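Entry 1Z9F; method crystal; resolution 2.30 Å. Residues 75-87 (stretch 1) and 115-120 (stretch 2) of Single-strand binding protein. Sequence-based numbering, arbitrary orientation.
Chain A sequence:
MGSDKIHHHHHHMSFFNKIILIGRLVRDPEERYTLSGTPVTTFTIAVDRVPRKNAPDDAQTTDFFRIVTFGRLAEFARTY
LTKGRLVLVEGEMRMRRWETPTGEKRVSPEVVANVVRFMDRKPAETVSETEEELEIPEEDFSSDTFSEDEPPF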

ATOM      1  N   GLU A  75      -2.923  17.048 -13.720  1.00 80.39           N
ATOM      2  CA  GLU A  75      -2.484  17.867 -14.848  1.00 81.02           C
ATOM      3  C   GLU A  75      -0.998  17.657 -15.118  1.00 81.00           C
ATOM      4  O   GLU A  75      -0.602  17.405 -16.259  1.00 81.29           O
ATOM      5  CB  GLU A  75      -2.755  19.359 -14.605  1.00 81.07           C
ATOM      6  CG  GLU A  75      -4.220  19.729 -14.477  1.00 81.71           C
ATOM      7  CD  GLU A  75      -4.422  21.205 -14.208  1.00 81.83           C
ATOM      8  OE1 GLU A  75      -4.037  22.021 -15.077  1.00 83.26           O
ATOM      9  OE2 GLU A  75      -4.974  21.547 -13.137  1.00 83.24           O
ATOM     10  N   PHE A  76      -0.181  17.768 -14.072  1.00 80.88           N
ATOM     11  CA  PHE A  76       1.254  17.507 -14.195  1.00 80.81           C
ATOM     12  C   PHE A  76       1.498  16.098 -14.729  1.00 80.46           C
ATOM     13  O   PHE A  76       2.349  15.897 -15.594  1.00 80.08           O
ATOM     14  CB  PHE A  76       1.980  17.692 -12.855  1.00 80.90           C
ATOM     15  CG  PHE A  76       3.279  16.926 -12.763  1.00 81.30           C
ATOM     16  CD1 PHE A  76       3.308  15.645 -12.226  1.00 81.03           C
ATOM     17  CD2 PHE A  76       4.461  17.472 -13.242  1.00 81.81           C
ATOM     18  CE1 PHE A  76       4.488  14.926 -12.174  1.00 81.62           C
ATOM     19  CE2 PHE A  76       5.654  16.763 -13.177  1.00 81.05           C
ATOM     20  CZ  PHE A  76       5.667  15.490 -12.644  1.00 81.51           C
ATOM     21  N   ALA A  77       0.740  15.130 -14.216  1.00 80.44           N
ATOM     22  CA  ALA A  77       0.958  13.726 -14.559  1.00 80.47           C
ATOM     23  C   ALA A  77       0.788  13.520 -16.047  1.00 79.85           C
ATOM     24  O   ALA A  77       1.728  13.158 -16.745  1.00 79.46           O
ATOM     25  CB  ALA A  77       0.012  12.804 -13.783  1.00 80.79           C
ATOM     26  N   ARG A  78      -0.415  13.793 -16.522  1.00 79.85           N
ATOM     27  CA  ARG A  78      -0.747  13.661 -17.947  1.00 79.73           C
ATOM     28  C   ARG A  78       0.175  14.425 -18.911  1.00 78.96           C
ATOM     29  O   ARG A  78       0.614  13.854 -19.907  1.00 78.27           O
ATOM     30  CB  ARG A  78      -2.188  14.068 -18.176  1.00 79.57           C
ATOM     31  CG  ARG A  78      -2.576  14.053 -19.628  1.00 82.12           C
ATOM     32  CD  ARG A  78      -2.616  12.624 -20.216  1.00 83.95           C
ATOM     33  NE  ARG A  78      -2.639  12.609 -21.683  1.00 83.11           N
ATOM     34  CZ  ARG A  78      -3.577  13.159 -22.443  1.00 84.16           C
ATOM     35  NH1 ARG A  78      -4.600  13.819 -21.913  1.00 85.06           N
ATOM     36  NH2 ARG A  78      -3.490  13.062 -23.764  1.00 84.84           N
ATOM     37  N   THR A  79       0.493  15.683 -18.616  1.00 78.81           N
ATOM     38  CA  THR A  79       1.311  16.477 -19.550  1.00 79.21           C
ATOM     39  C   THR A  79       2.824  16.214 -19.450  1.00 79.35           C
ATOM     40  O   THR A  79       3.581  16.693 -20.293  1.00 79.59           O
ATOM     41  CB  THR A  79       1.021  18.030 -19.496  1.00 78.98           C
ATOM     42  OG1 THR A  79       1.722  18.657 -18.420  1.00 78.46           O
ATOM     43  CG2 THR A  79      -0.469  18.326 -19.373  1.00 79.42           C
ATOM     44  N   TYR A  80       3.265  15.463 -18.441  1.00 79.71           N
ATOM     45  CA  TYR A  80       4.699  15.165 -18.283  1.00 79.80           C
ATOM     46  C   TYR A  80       5.076  13.680 -18.195  1.00 79.85           C
ATOM     47  O   TYR A  80       6.149  13.311 -18.662  1.00 79.85           O
ATOM     48  CB  TYR A  80       5.285  15.944 -17.100  1.00 79.80           C
ATOM     49  CG  TYR A  80       5.284  17.439 -17.323  1.00 79.82           C
ATOM     50  CD1 TYR A  80       6.283  18.049 -18.067  1.00 79.78           C
ATOM     51  CD2 TYR A  80       4.272  18.240 -16.806  1.00 79.82           C
ATOM     52  CE1 TYR A  80       6.283  19.415 -18.283  1.00 79.68           C
ATOM     53  CE2 TYR A  80       4.259  19.605 -17.016  1.00 79.70           C
ATOM     54  CZ  TYR A  80       5.264  20.192 -17.756  1.00 80.07           C
ATOM     55  OH  TYR A  80       5.237  21.560 -17.968  1.00 79.95           O
ATOM     56  N   LEU A  81       4.218  12.833 -17.621  1.00 80.19           N
ATOM     57  CA  LEU A  81       4.555  11.405 -17.426  1.00 80.39           C
ATOM     58  C   LEU A  81       4.322  10.555 -18.682  1.00 80.58           C
ATOM     59  O   LEU A  81       3.283  10.674 -19.331  1.00 80.57           O
ATOM     60  CB  LEU A  81       3.749  10.791 -16.273  1.00 80.46           C
ATOM     61  CG  LEU A  81       3.753  11.473 -14.906  1.00 80.59           C
ATOM     62  CD1 LEU A  81       3.099  10.565 -13.864  1.00 80.41           C
ATOM     63  CD2 LEU A  81       5.149  11.844 -14.476  1.00 81.03           C
ATOM     64  N   THR A  82       5.287   9.690 -19.007  1.00 80.73           N
ATOM     65  CA  THR A  82       5.146   8.727 -20.115  1.00 80.71           C
ATOM     66  C   THR A  82       5.693   7.354 -19.706  1.00 80.88           C
ATOM     67  O   THR A  82       6.449   7.247 -18.749  1.00 81.11           O
ATOM     68  CB  THR A  82       5.857   9.211 -21.407  1.00 80.61           C
ATOM     69  OG1 THR A  82       7.273   9.283 -21.195  1.00 80.45           O
ATOM     70  CG2 THR A  82       5.341  10.573 -21.831  1.00 80.18           C
ATOM     71  N   LYS A  83       5.309   6.310 -20.439  1.00 81.08           N
ATOM     72  CA  LYS A  83       5.736   4.937 -20.143  1.00 81.08           C
ATOM     73  C   LYS A  83       7.255   4.804 -20.016  1.00 81.20           C
ATOM     74  O   LYS A  83       8.012   5.549 -20.640  1.00 81.09           O
ATOM     75  CB  LYS A  83       5.229   3.972 -21.224  1.00 81.01           C
ATOM     76  N   GLY A  84       7.687   3.857 -19.187  1.00 81.53           N
ATOM     77  CA  GLY A  84       9.110   3.602 -18.937  1.00 81.71           C
ATOM     78  C   GLY A  84       9.714   4.497 -17.867  1.00 81.85           C
ATOM     79  O   GLY A  84      10.516   4.043 -17.050  1.00 82.00           O
ATOM     80  N   ARG A  85       9.334   5.772 -17.895  1.00 81.94           N
ATOM     81  CA  ARG A  85       9.805   6.790 -16.958  1.00 81.97           C
ATOM     82  C   ARG A  85       9.706   6.325 -15.488  1.00 81.85           C
ATOM     83  O   ARG A  85       8.698   5.745 -15.092  1.00 81.93           O
ATOM     84  CB  ARG A  85       8.977   8.066 -17.189  1.00 82.04           C
ATOM     85  CG  ARG A  85       9.373   9.268 -16.367  1.00 82.39           C
ATOM     86  CD  ARG A  85      10.542  10.010 -16.957  1.00 82.58           C
ATOM     87  NE  ARG A  85      10.148  10.853 -18.080  1.00 82.75           N
ATOM     88  CZ  ARG A  85      10.883  11.854 -18.564  1.00 83.31           C
ATOM     89  NH1 ARG A  85      12.064  12.152 -18.027  1.00 83.46           N
ATOM     90  NH2 ARG A  85      10.433  12.568 -19.593  1.00 83.61           N
ATOM     91  N   LEU A  86      10.758   6.587 -14.705  1.00 81.73           N
ATOM     92  CA  LEU A  86      10.855   6.159 -13.295  1.00 81.63           C
ATOM     93  C   LEU A  86      10.393   7.259 -12.354  1.00 81.55           C
ATOM     94  O   LEU A  86      10.985   8.338 -12.318  1.00 81.62           O
ATOM     95  CB  LEU A  86      12.306   5.805 -12.944  1.00 81.62           C
ATOM     96  CG  LEU A  86      12.636   5.364 -11.507  1.00 81.64           C
ATOM     97  CD1 LEU A  86      12.069   3.998 -11.201  1.00 81.43           C
ATOM     98  CD2 LEU A  86      14.135   5.355 -11.283  1.00 81.46           C
ATOM     99  N   VAL A  87       9.356   6.982 -11.571  1.00 81.49           N
ATOM    100  CA  VAL A  87       8.800   7.994 -10.672  1.00 81.25           C
ATOM    101  C   VAL A  87       8.772   7.565  -9.195  1.00 81.07           C
ATOM    102  O   VAL A  87       8.704   6.378  -8.864  1.00 81.12           O
ATOM    103  CB  VAL A  87       7.394   8.450 -11.121  1.00 81.36           C
ATOM    104  CG1 VAL A  87       7.481   9.162 -12.468  1.00 81.77           C
ATOM    105  CG2 VAL A  87       6.406   7.283 -11.195  1.00 81.48           C
ATOM    106  N   VAL A 115       2.126  13.152  -4.132  1.00 79.84           N
ATOM    107  CA  VAL A 115       3.385  13.603  -4.734  1.00 79.11           C
ATOM    108  C   VAL A 115       3.782  12.639  -5.852  1.00 79.11           C
ATOM    109  O   VAL A 115       3.676  11.437  -5.689  1.00 78.24           O
ATOM    110  CB  VAL A 115       4.508  13.652  -3.660  1.00 79.23           C
ATOM    111  CG1 VAL A 115       5.904  13.758  -4.286  1.00 80.01           C
ATOM    112  CG2 VAL A 115       4.287  14.802  -2.720  1.00 78.28           C
ATOM    113  N   VAL A 116       4.198  13.174  -6.995  1.00 79.40           N
ATOM    114  CA  VAL A 116       4.869  12.383  -8.032  1.00 79.56           C
ATOM    115  C   VAL A 116       6.065  13.156  -8.587  1.00 79.75           C
ATOM    116  O   VAL A 116       5.894  14.206  -9.220  1.00 79.76           O
ATOM    117  CB  VAL A 116       3.950  12.018  -9.214  1.00 79.88           C
ATOM    118  CG1 VAL A 116       4.715  11.152 -10.227  1.00 79.66           C
ATOM    119  CG2 VAL A 116       2.696  11.304  -8.738  1.00 80.01           C
ATOM    120  N   ARG A 117       7.264  12.638  -8.330  1.00 80.01           N
ATOM    121  CA  ARG A 117       8.496  13.154  -8.914  1.00 80.21           C
ATOM    122  C   ARG A 117       9.135  12.179  -9.891  1.00 80.91           C
ATOM    123  O   ARG A 117       9.205  10.969  -9.631  1.00 80.69           O
ATOM    124  CB  ARG A 117       9.538  13.428  -7.844  1.00 79.95           C
ATOM    125  CG  ARG A 117       9.036  14.222  -6.702  1.00 79.56           C
ATOM    126  CD  ARG A 117      10.122  15.047  -6.087  1.00 79.95           C
ATOM    127  NE  ARG A 117       9.474  15.992  -5.201  1.00 81.31           N
ATOM    128  CZ  ARG A 117       9.069  15.722  -3.969  1.00 82.33           C
ATOM    129  NH1 ARG A 117       9.306  14.543  -3.440  1.00 85.30           N
ATOM    130  NH2 ARG A 117       8.443  16.643  -3.246  1.00 81.72           N
ATOM    131  N   PHE A 118       9.637  12.723 -10.997  1.00 81.56           N
ATOM    132  CA  PHE A 118      10.579  11.999 -11.832  1.00 82.01           C
ATOM    133  C   PHE A 118      11.798  11.671 -10.993  1.00 82.24           C
ATOM    134  O   PHE A 118      12.230  12.488 -10.179  1.00 82.13           O
ATOM    135  CB  PHE A 118      11.026  12.834 -13.027  1.00 82.00           C
ATOM    136  CG  PHE A 118       9.931  13.152 -13.980  1.00 82.27           C
ATOM    137  CD1 PHE A 118       9.178  12.138 -14.551  1.00 82.52           C
ATOM    138  CD2 PHE A 118       9.651  14.467 -14.319  1.00 82.50           C
ATOM    139  CE1 PHE A 118       8.167  12.430 -15.438  1.00 82.55           C
ATOM    140  CE2 PHE A 118       8.638  14.766 -15.210  1.00 82.53           C
ATOM    141  CZ  PHE A 118       7.895  13.746 -15.767  1.00 82.45           C
ATOM    142  N   MET A 119      12.333  10.471 -11.188  1.00 82.74           N
ATOM    143  CA  MET A 119      13.615  10.088 -10.608  1.00 83.01           C
ATOM    144  C   MET A 119      14.738  10.163 -11.653  1.00 83.11           C
ATOM    145  O   MET A 119      15.822  10.668 -11.361  1.00 83.25           O
ATOM    146  CB  MET A 119      13.524   8.686  -9.998  1.00 83.28           C
ATOM    147  CG  MET A 119      12.810   8.638  -8.644  1.00 83.76           C
ATOM    148  SD  MET A 119      13.457   9.802  -7.410  1.00 86.10           S
ATOM    149  CE  MET A 119      15.230   9.670  -7.626  1.00 85.45           C
ATOM    150  N   ASP A 120      14.468   9.686 -12.867  1.00 83.20           N
ATOM    151  CA  ASP A 120      15.473   9.672 -13.942  1.00 83.32           C
ATOM    152  C   ASP A 120      15.734  11.060 -14.544  1.00 83.27           C
ATOM    153  O   ASP A 120      14.813  11.766 -14.954  1.00 83.15           O
ATOM    154  CB  ASP A 120      15.088   8.669 -15.044  1.00 83.39           C
ATOM    155  CG  ASP A 120      13.626   8.765 -15.450  1.00 83.80           C
ATOM    156  OD1 ASP A 120      12.978   9.781 -15.122  1.00 84.83           O
ATOM    157  OD2 ASP A 120      13.120   7.815 -16.089  1.00 84.12           O
TER

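The largest projection in this contact is the ring of Phe118, and much of stretch 1 is shaped to receive it. Its CA-to-CB bond points away from stretch 1, but with chi1 in the m well the ring swings back and lodges among Phe76, Tyr80, Leu81, Arg85 and Val87. The hollow lies where the chain leaves its helix at Leu81, makes a type II turn from Thr82 to Arg85, and returns as a strand; Gly84, with a positive phi of 85°, suits that turn because glycine adopts such a conformation readily.

Each wall of the hollow meets the ring differently. Leu81 CD2 comes to 3.2 Å from Phe118 CE1, shorter than a usual carbon-carbon contact, so the packing here is tight to the point of strain or of coordinate error at 2.30 Å. Val87 CG1 lies 4.0 Å from Phe118 CD1, while Tyr80 contributes the base of its side chain, with CB 3.7 Å from Phe118 CZ, and its carbonyl O approaches the ring edge, 3.4 Å from the same CZ. The Phe76 and Phe118 rings meet obliquely, their planes at 54° and centroids 5.7 Å apart. Over one face of Phe118 lies the guanidinium of Arg85, its CZ 4.5 Å from the ring centroid, a cation-pi arrangement. Arginine suits this site because its long chain also packs on the ring, with CG 3.4 Å from Phe118 CD1, before its flat charged end folds over the face.

A second, smaller bump is Val116, whose side chain points toward stretch 1. Its CG1 is 4.0 Å from Leu81 CD1 and 3.9 Å from Val87 CB, and its CB is 4.2 Å from Phe76 CE1. A compact branched residue fits well among these three apolar neighbours.

The backbones set the register. Val87 and Phe118 form an antiparallel, non-hydrogen-bonded pair, their CA atoms 4.5 Å apart, and Val87 CA makes a CA-H...O contact of 3.2 Å with Arg117 O. Next to this pair, Met119 N donates to Leu86 O at 2.8 Å, and Leu86 CD2 packs 3.6 Å from Met119 CB. Asp120 then supplies with its side chain an acceptor for the neighbouring amide: Leu86 N donates to Asp120 OD2 at 3.0 Å and a nearly straight 169°. The other carboxylate oxygen, Asp120 OD1, is buried by the contact without a hydrogen-bonding partner, although a long salt bridge of 3.9 Å to Arg85 NH1 offers it some electrostatic compensation.

Together the stretches bury 597 Å², summed over both sides.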